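Local coordinates for protein ferredoxin-thioredoxin reductase subunit A2, chloroplastic (Arabidopsis thaliana, PDB 7C2B) that probably serves as the variable subunit of ferredoxin-thioredoxin reductase, which passes electrons from reduced ferredoxin to thioredoxins, at residues Ile76-Lys88 against Val96-Glu108. Residues are numbered along the deposited sequence; the frame is centred on the assembly and turned at random.
With NO3 (nitrate ion), chain J; NO3 (nitrate ion), chain E; NO3 (nitrate ion), chain K.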
loop_
_atom_site.group_PDB
_atom_site.type_symbol
_atom_site.label_atom_id
_atom_site.label_comp_id
_atom_site.label_asym_id
_atom_site.label_seq_id
_atom_site.Cartn_x
_atom_site.Cartn_y
_atom_site.Cartn_z
ATOM N N ILE B 76 -11.990 -1.850 -9.248
ATOM C CA ILE B 76 -10.578 -1.629 -8.958
ATOM C C ILE B 76 -10.436 -1.070 -7.538
ATOM O O ILE B 76 -11.417 -0.753 -6.870
ATOM C CB ILE B 76 -9.901 -0.728 -10.009
ATOM C CG1 ILE B 76 -10.782 0.473 -10.357
ATOM C CG2 ILE B 76 -9.643 -1.544 -11.270
ATOM C CD1 ILE B 76 -10.583 1.672 -9.452
ATOM N N SER B 77 -9.187 -0.984 -7.066
ATOM C CA SER B 77 -8.931 -0.876 -5.631
ATOM C C SER B 77 -8.433 0.504 -5.195
ATOM O O SER B 77 -7.893 0.638 -4.091
ATOM C CB SER B 77 -7.934 -1.958 -5.205
ATOM O OG SER B 77 -6.648 -1.722 -5.777
ATOM N N ALA B 78 -8.590 1.528 -6.037
ATOM C CA ALA B 78 -8.272 2.897 -5.651
ATOM C C ALA B 78 -8.891 3.240 -4.306
ATOM O O ALA B 78 -10.096 3.058 -4.106
ATOM C CB ALA B 78 -8.781 3.864 -6.724
ATOM N N ASN B 79 -8.070 3.731 -3.370
ATOM C CA ASN B 79 -8.567 4.004 -2.026
ATOM C C ASN B 79 -8.856 5.481 -1.762
ATOM O O ASN B 79 -9.266 5.829 -0.649
ATOM C CB ASN B 79 -7.603 3.447 -0.960
ATOM C CG ASN B 79 -6.249 4.140 -0.939
ATOM O OD1 ASN B 79 -5.964 5.051 -1.724
ATOM N ND2 ASN B 79 -5.393 3.700 -0.017
ATOM N N LEU B 80 -8.671 6.351 -2.751
ATOM C CA LEU B 80 -9.139 7.737 -2.706
ATOM C C LEU B 80 -10.054 7.940 -3.915
ATOM O O LEU B 80 -9.667 8.571 -4.907
ATOM C CB LEU B 80 -7.970 8.726 -2.711
ATOM C CG LEU B 80 -6.942 8.559 -1.578
ATOM C CD1 LEU B 80 -5.678 9.400 -1.823
ATOM C CD2 LEU B 80 -7.553 8.882 -0.201
ATOM N N PRO B 81 -11.275 7.392 -3.880
ATOM C CA PRO B 81 -12.048 7.265 -5.129
ATOM C C PRO B 81 -12.726 8.529 -5.630
ATOM O O PRO B 81 -13.122 8.549 -6.803
ATOM C CB PRO B 81 -13.104 6.199 -4.784
ATOM C CG PRO B 81 -13.265 6.294 -3.349
ATOM C CD PRO B 81 -11.910 6.661 -2.771
ATOM N N PHE B 82 -12.878 9.569 -4.812
ATOM C CA PHE B 82 -13.530 10.806 -5.233
ATOM C C PHE B 82 -12.505 11.762 -5.831
ATOM O O PHE B 82 -11.629 12.264 -5.121
ATOM C CB PHE B 82 -14.230 11.481 -4.056
ATOM C CG PHE B 82 -15.420 10.717 -3.528
ATOM C CD1 PHE B 82 -16.686 10.924 -4.062
ATOM C CD2 PHE B 82 -15.280 9.821 -2.475
ATOM C CE1 PHE B 82 -17.790 10.232 -3.572
ATOM C CE2 PHE B 82 -16.388 9.126 -1.971
ATOM C CZ PHE B 82 -17.643 9.332 -2.523
ATOM N N LYS B 83 -12.631 12.043 -7.121
ATOM C CA LYS B 83 -11.787 13.048 -7.754
ATOM C C LYS B 83 -12.509 14.383 -7.634
ATOM O O LYS B 83 -13.617 14.536 -8.153
ATOM C CB LYS B 83 -11.504 12.687 -9.210
ATOM C CG LYS B 83 -10.432 13.553 -9.884
ATOM C CD LYS B 83 -10.296 13.175 -11.355
ATOM C CE LYS B 83 -9.691 14.290 -12.184
ATOM N NZ LYS B 83 -9.414 13.801 -13.574
ATOM N N VAL B 84 -11.906 15.333 -6.920
ATOM C CA VAL B 84 -12.560 16.591 -6.579
ATOM C C VAL B 84 -11.830 17.733 -7.271
ATOM O O VAL B 84 -10.597 17.819 -7.212
ATOM C CB VAL B 84 -12.597 16.808 -5.056
ATOM C CG1 VAL B 84 -13.327 18.096 -4.721
ATOM C CG2 VAL B 84 -13.259 15.623 -4.383
ATOM N N GLN B 85 -12.596 18.619 -7.913
ATOM C CA GLN B 85 -12.031 19.786 -8.582
ATOM C C GLN B 85 -12.042 20.978 -7.637
ATOM O O GLN B 85 -13.078 21.302 -7.048
ATOM C CB GLN B 85 -12.808 20.119 -9.856
ATOM C CG GLN B 85 -12.331 21.389 -10.567
ATOM C CD GLN B 85 -12.993 21.560 -11.922
ATOM O OE1 GLN B 85 -13.130 20.600 -12.675
ATOM N NE2 GLN B 85 -13.427 22.777 -12.226
ATOM N N PHE B 86 -10.882 21.618 -7.492
ATOM C CA PHE B 86 -10.718 22.816 -6.686
ATOM C C PHE B 86 -10.200 23.936 -7.575
ATOM O O PHE B 86 -9.542 23.689 -8.584
ATOM C CB PHE B 86 -9.720 22.608 -5.534
ATOM C CG PHE B 86 -10.158 21.594 -4.516
ATOM C CD1 PHE B 86 -10.972 21.964 -3.455
ATOM C CD2 PHE B 86 -9.730 20.275 -4.600
ATOM C CE1 PHE B 86 -11.373 21.037 -2.511
ATOM C CE2 PHE B 86 -10.121 19.344 -3.663
ATOM C CZ PHE B 86 -10.945 19.725 -2.608
ATOM N N VAL B 87 -10.509 25.168 -7.195
ATOM C CA VAL B 87 -9.852 26.350 -7.738
ATOM C C VAL B 87 -9.342 27.154 -6.555
ATOM O O VAL B 87 -10.100 27.423 -5.619
ATOM C CB VAL B 87 -10.794 27.207 -8.606
ATOM C CG1 VAL B 87 -9.990 28.289 -9.330
ATOM C CG2 VAL B 87 -11.536 26.344 -9.620
ATOM N N LYS B 88 -8.058 27.508 -6.576
ATOM C CA LYS B 88 -7.449 28.267 -5.490
ATOM C C LYS B 88 -6.838 29.549 -6.035
ATOM O O LYS B 88 -6.067 29.518 -7.002
ATOM C CB LYS B 88 -6.377 27.455 -4.762
ATOM C CG LYS B 88 -5.873 28.130 -3.493
ATOM C CD LYS B 88 -4.509 27.603 -3.083
ATOM C CE LYS B 88 -3.815 28.569 -2.145
ATOM N NZ LYS B 88 -4.550 28.690 -0.858
ATOM N N VAL B 96 -6.139 29.080 -9.850
ATOM C CA VAL B 96 -5.433 27.877 -10.278
ATOM C C VAL B 96 -6.349 26.684 -10.033
ATOM O O VAL B 96 -6.727 26.410 -8.890
ATOM C CB VAL B 96 -4.090 27.710 -9.551
ATOM C CG1 VAL B 96 -3.454 26.366 -9.882
ATOM C CG2 VAL B 96 -3.156 28.844 -9.936
ATOM N N LYS B 97 -6.712 25.992 -11.106
ATOM C CA LYS B 97 -7.607 24.849 -11.030
ATOM C C LYS B 97 -6.797 23.572 -10.897
ATOM O O LYS B 97 -5.779 23.402 -11.576
ATOM C CB LYS B 97 -8.484 24.788 -12.280
ATOM C CG LYS B 97 -9.348 23.553 -12.387
ATOM C CD LYS B 97 -10.622 23.861 -13.158
ATOM C CE LYS B 97 -10.368 24.031 -14.635
ATOM N NZ LYS B 97 -11.657 24.208 -15.383
ATOM N N PHE B 98 -7.240 22.677 -10.010
ATOM C CA PHE B 98 -6.558 21.403 -9.839
ATOM C C PHE B 98 -7.539 20.368 -9.317
ATOM O O PHE B 98 -8.653 20.688 -8.899
ATOM C CB PHE B 98 -5.342 21.514 -8.897
ATOM C CG PHE B 98 -5.686 21.885 -7.470
ATOM C CD1 PHE B 98 -5.830 23.213 -7.099
ATOM C CD2 PHE B 98 -5.836 20.903 -6.491
ATOM C CE1 PHE B 98 -6.135 23.567 -5.790
ATOM C CE2 PHE B 98 -6.146 21.247 -5.181
ATOM C CZ PHE B 98 -6.286 22.583 -4.828
ATOM N N PHE B 99 -7.104 19.116 -9.356
ATOM C CA PHE B 99 -7.866 17.997 -8.833
ATOM C C PHE B 99 -7.096 17.356 -7.691
ATOM O O PHE B 99 -5.862 17.380 -7.664
ATOM C CB PHE B 99 -8.140 16.958 -9.929
ATOM C CG PHE B 99 -8.798 17.541 -11.148
ATOM C CD1 PHE B 99 -10.166 17.797 -11.158
ATOM C CD2 PHE B 99 -8.049 17.860 -12.269
ATOM C CE1 PHE B 99 -10.776 18.349 -12.270
ATOM C CE2 PHE B 99 -8.656 18.423 -13.392
ATOM C CZ PHE B 99 -10.021 18.665 -13.390
ATOM N N THR B 100 -7.841 16.794 -6.743
ATOM C CA THR B 100 -7.275 16.034 -5.642
ATOM C C THR B 100 -8.189 14.844 -5.398
ATOM O O THR B 100 -9.414 14.980 -5.450
ATOM C CB THR B 100 -7.139 16.883 -4.360
ATOM O OG1 THR B 100 -6.125 17.886 -4.537
ATOM C CG2 THR B 100 -6.761 16.012 -3.173
ATOM N N HIS B 101 -7.597 13.679 -5.156
ATOM C CA HIS B 101 -8.357 12.478 -4.827
ATOM C C HIS B 101 -8.623 12.411 -3.328
ATOM O O HIS B 101 -7.697 12.566 -2.521
ATOM C CB HIS B 101 -7.591 11.239 -5.288
ATOM C CG HIS B 101 -7.583 11.052 -6.773
ATOM N ND1 HIS B 101 -6.697 11.704 -7.611
ATOM C CD2 HIS B 101 -8.344 10.264 -7.568
ATOM C CE1 HIS B 101 -6.919 11.325 -8.856
ATOM N NE2 HIS B 101 -7.915 10.455 -8.857
ATOM N N LEU B 102 -9.888 12.173 -2.958
ATOM C CA LEU B 102 -10.300 12.104 -1.559
ATOM C C LEU B 102 -11.070 10.813 -1.298
ATOM O O LEU B 102 -11.616 10.186 -2.212
ATOM C CB LEU B 102 -11.201 13.289 -1.156
ATOM C CG LEU B 102 -10.718 14.711 -1.407
ATOM C CD1 LEU B 102 -11.740 15.696 -0.825
ATOM C CD2 LEU B 102 -9.377 14.885 -0.746
ATOM N N LYS B 103 -11.108 10.421 -0.031
ATOM C CA LYS B 103 -12.043 9.397 0.415
ATOM C C LYS B 103 -13.124 10.044 1.267
ATOM O O LYS B 103 -13.020 11.207 1.672
ATOM C CB LYS B 103 -11.331 8.270 1.177
ATOM C CG LYS B 103 -10.439 8.708 2.324
ATOM C CD LYS B 103 -9.726 7.485 2.888
ATOM C CE LYS B 103 -8.613 7.868 3.835
ATOM N NZ LYS B 103 -9.161 8.557 5.020
ATOM N N GLU B 104 -14.177 9.262 1.529
ATOM C CA GLU B 104 -15.429 9.822 2.027
ATOM C C GLU B 104 -15.262 10.506 3.377
ATOM O O GLU B 104 -15.948 11.497 3.650
ATOM C CB GLU B 104 -16.504 8.728 2.106
ATOM C CG GLU B 104 -16.064 7.473 2.846
ATOM C CD GLU B 104 -17.229 6.590 3.281
ATOM O OE1 GLU B 104 -18.329 6.704 2.688
ATOM O OE2 GLU B 104 -17.039 5.773 4.214
ATOM N N ASP B 105 -14.360 10.019 4.229
ATOM C CA ASP B 105 -14.237 10.628 5.544
ATOM C C ASP B 105 -13.375 11.888 5.545
ATOM O O ASP B 105 -13.083 12.415 6.618
ATOM C CB ASP B 105 -13.731 9.599 6.576
ATOM C CG ASP B 105 -12.297 9.116 6.333
ATOM O OD1 ASP B 105 -11.585 9.632 5.444
ATOM O OD2 ASP B 105 -11.869 8.193 7.072
ATOM N N GLU B 106 -12.994 12.420 4.382
ATOM C CA GLU B 106 -12.196 13.635 4.340
ATOM C C GLU B 106 -12.999 14.867 3.944
ATOM O O GLU B 106 -12.446 15.970 3.918
ATOM C CB GLU B 106 -11.008 13.440 3.377
ATOM C CG GLU B 106 -10.090 12.322 3.860
ATOM C CD GLU B 106 -8.967 11.985 2.891
ATOM O OE1 GLU B 106 -9.158 12.138 1.662
ATOM O OE2 GLU B 106 -7.899 11.548 3.371
ATOM N N PHE B 107 -14.282 14.718 3.626
ATOM C CA PHE B 107 -15.057 15.864 3.177
ATOM C C PHE B 107 -16.507 15.693 3.608
ATOM O O PHE B 107 -16.937 14.609 4.007
ATOM C CB PHE B 107 -14.954 16.058 1.650
ATOM C CG PHE B 107 -15.532 14.919 0.850
ATOM C CD1 PHE B 107 -16.874 14.910 0.498
ATOM C CD2 PHE B 107 -14.732 13.861 0.449
ATOM C CE1 PHE B 107 -17.406 13.865 -0.224
ATOM C CE2 PHE B 107 -15.254 12.808 -0.281
ATOM C CZ PHE B 107 -16.595 12.808 -0.621
ATOM N N GLU B 108 -17.262 16.784 3.499
ATOM C CA GLU B 108 -18.698 16.791 3.738
ATOM C C GLU B 108 -19.387 17.454 2.552
ATOM O O GLU B 108 -18.828 18.348 1.907
ATOM C CB GLU B 108 -19.045 17.540 5.049
ATOM C CG GLU B 108 -18.915 19.062 4.927
ATOM C CD GLU B 108 -18.880 19.782 6.265
ATOM O OE1 GLU B 108 -19.041 19.121 7.313
ATOM O OE2 GLU B 108 -18.685 21.016 6.260
HETATM N N NO3 J . -6.772 7.978 -10.849
HETATM O O1 NO3 J . -6.053 6.938 -10.950
HETATM O O2 NO3 J . -6.319 9.101 -11.236
HETATM O O3 NO3 J . -7.939 7.893 -10.364
HETATM N N NO3 E . -6.935 0.317 1.391
HETATM O O1 NO3 E . -6.034 1.196 1.535
HETATM O O2 NO3 E . -7.618 0.256 0.322
HETATM O O3 NO3 E . -7.156 -0.507 2.325
HETATM N N NO3 K . -4.264 6.892 1.276
HETATM O O1 NO3 K . -3.568 7.944 1.430
HETATM O O2 NO3 K . -4.076 6.201 0.221
HETATM O O3 NO3 K . -5.132 6.552 2.159
#
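The first torsions of F82 and F107 set their rings steeply against each other. CG of F82 lies opposite its carbonyl carbon (chi1 -68°), while CG of F107 sits between N and C (chi1 64°). The F107 edge points at the F82 face in a T-shaped pair, centroids 5.0 Å apart, with CZ of F107 over the ring centre. The backbone oxygen of L102 lies in the plane of the F82 ring, at its edge. Replacing F82 with an alanine would probably leave the F107 edge without the face it rests on and open a gap beside Y67 and A30. On the same face of the sheet, CB of F86 lies over the F98 ring, 3.5 Å from F98 CZ. The two rings are slid apart and barely overlap. Strands 82-90 and 94-102 form an antiparallel beta hairpin in the SH3-like fold of the variable subunit. Eight backbone hydrogen bonds join the two segments; F86 N to F98 O is nearly straight, at 2.8 Å and 176°. V84, F86, L102 and F107 also pack on strand 37-40. On the other face, K83 is extended across F99. Its CE lies 3.5 Å from F99 CG, and its NZ makes a cation-pi contact 4.5 Å from the F99 ring centroid. Q85 runs alongside F99, its amide plane steeply turned to the ring. CB of L80 packs 3.6 Å from CB of H101. L80 O lies at the edge of the imidazole, whose ND1 is hydrogen-bonded to an acidic side chain of another protein's chain. NE2 of H101 weakly hydrogen-bonds a nitrate, probably from the crystallisation liquor.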